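Transcriptional regulator, LacI family (Burkholderia phymatum, PDB 2RGY) probably regulates transcription as a LacI-family protein, its periplasmic-binding-protein-like region perhaps binding a sugar or other small ligand. Local coordinates at residues I222-D227 against T238-P243. Numbering follows the deposited sequence.
Sequences IGYDDD and TSVHIP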
# COMPACT_ATOMS: atom_id res chain seq x y z
N ILE A 222 17.44 -0.90 10.62
CA ILE A 222 16.90 -2.17 10.17
C ILE A 222 15.40 -2.23 10.41
O ILE A 222 14.94 -1.89 11.50
CB ILE A 222 17.57 -3.37 10.86
CG1 ILE A 222 16.97 -4.66 10.33
CG2 ILE A 222 17.39 -3.27 12.36
CD1 ILE A 222 17.78 -5.91 10.69
N GLY A 223 14.65 -2.64 9.40
CA GLY A 223 13.21 -2.71 9.54
C GLY A 223 12.68 -4.09 9.85
O GLY A 223 13.45 -5.00 10.17
N TYR A 224 11.37 -4.27 9.74
CA TYR A 224 10.76 -5.56 10.04
C TYR A 224 9.56 -5.77 9.12
O TYR A 224 8.75 -4.85 8.94
CB TYR A 224 10.31 -5.57 11.50
CG TYR A 224 10.10 -6.93 12.10
CD1 TYR A 224 11.09 -7.55 12.85
CD2 TYR A 224 8.88 -7.58 11.95
CE1 TYR A 224 10.88 -8.79 13.46
CE2 TYR A 224 8.65 -8.83 12.55
CZ TYR A 224 9.65 -9.43 13.30
OH TYR A 224 9.40 -10.64 13.92
N ASP A 225 9.46 -6.97 8.56
CA ASP A 225 8.41 -7.40 7.63
C ASP A 225 9.02 -7.74 6.28
O ASP A 225 8.78 -8.82 5.73
CB ASP A 225 7.33 -6.31 7.39
CG ASP A 225 6.41 -6.10 8.58
OD1 ASP A 225 6.25 -7.01 9.41
OD2 ASP A 225 5.81 -5.00 8.69
N ASP A 226 9.83 -6.82 5.77
CA ASP A 226 10.48 -6.91 4.46
C ASP A 226 9.37 -6.72 3.44
O ASP A 226 9.22 -7.48 2.47
CB ASP A 226 11.19 -8.25 4.24
CG ASP A 226 12.03 -8.25 2.96
OD1 ASP A 226 12.37 -7.15 2.47
OD2 ASP A 226 12.35 -9.34 2.45
N ASP A 227 8.58 -5.68 3.69
CA ASP A 227 7.47 -5.32 2.83
C ASP A 227 8.13 -4.87 1.53
O ASP A 227 9.29 -4.43 1.53
CB ASP A 227 6.64 -4.23 3.52
CG ASP A 227 5.62 -4.82 4.50
OD1 ASP A 227 5.23 -4.12 5.47
OD2 ASP A 227 5.18 -5.98 4.29
N THR A 238 17.34 -2.60 4.83
CA THR A 238 17.66 -3.94 5.31
C THR A 238 16.52 -4.26 6.26
O THR A 238 16.19 -3.46 7.14
CB THR A 238 19.02 -3.97 6.04
OG1 THR A 238 20.08 -3.77 5.09
CG2 THR A 238 19.22 -5.30 6.76
N SER A 239 15.91 -5.42 6.08
CA SER A 239 14.76 -5.77 6.90
C SER A 239 14.66 -7.25 7.23
O SER A 239 15.14 -8.10 6.48
CB SER A 239 13.49 -5.33 6.16
OG SER A 239 12.30 -5.62 6.89
N VAL A 240 14.04 -7.55 8.36
CA VAL A 240 13.82 -8.92 8.79
C VAL A 240 12.66 -9.43 7.91
O VAL A 240 11.58 -8.83 7.86
CB VAL A 240 13.41 -8.98 10.28
CG1 VAL A 240 12.99 -10.39 10.65
CG2 VAL A 240 14.58 -8.53 11.15
N HIS A 241 12.91 -10.53 7.20
CA HIS A 241 11.91 -11.09 6.32
C HIS A 241 10.92 -12.04 7.00
O HIS A 241 11.31 -13.10 7.49
CB HIS A 241 12.57 -11.84 5.17
CG HIS A 241 11.59 -12.45 4.23
ND1 HIS A 241 10.96 -11.72 3.25
CD2 HIS A 241 11.09 -13.71 4.15
CE1 HIS A 241 10.10 -12.50 2.61
NE2 HIS A 241 10.16 -13.71 3.14
N ILE A 242 9.65 -11.65 7.01
CA ILE A 242 8.58 -12.44 7.62
C ILE A 242 7.78 -13.13 6.50
O ILE A 242 7.35 -12.46 5.56
CB ILE A 242 7.61 -11.53 8.42
CG1 ILE A 242 8.36 -10.89 9.60
CG2 ILE A 242 6.42 -12.34 8.91
CD1 ILE A 242 8.94 -11.91 10.59
N PRO A 243 7.57 -14.45 6.60
CA PRO A 243 6.84 -15.21 5.58
C PRO A 243 5.33 -14.98 5.64
O PRO A 243 4.57 -15.89 5.92
CB PRO A 243 7.21 -16.65 5.89
CG PRO A 243 7.19 -16.64 7.38
CD PRO A 243 7.88 -15.32 7.75
O HOH W 1 5.84 -9.54 5.60
O HOH W 2 7.38 -10.83 3.54
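Tyr224 lies across Val240 and Ile242 beside two neighbouring parallel strands, 220-223 and 238-241, in the sheet of a periplasmic-binding-protein-like fold. With CG anti to the backbone N (chi1 -160°), its ring meets Val240 obliquely along one side, CD1 3.7 Å from Val240 CB, while CE2 on the other side lies 3.6 Å from Ile242 CG1. Tyr224 OH is hydrogen-bonded to His112 ND1. Ile222, on the same face, extends CD1 towards Val240 CG2, and helix 112-125 covers both residues. Parallel pairing runs from Gly223 N to Thr238 O and from Val240 N to Gly223 O, continuing beyond the corner at Tyr224 through Asp225 N to Val240 O (2.9 Å). Asp225 O then accepts a nearly straight hydrogen bond from Ile242 N. On the opposite face from Tyr224, Ser239 swings OG anti to its own N, 3.0 Å from Asp226 N and into a hydrogen bond with Asp198 OD1. Further along, Asp226 reaches over to His241, carboxylate and ring planes 76° apart. Asp226 OD1 forms a salt bridge with Arg277, and OD2 is hydrogen-bonded to Ser275 OG. His241 ND1 donates to the anti lone pair of Asp226 OD2 at 2.9 Å, with that oxygen tilted 19° from the imidazole plane.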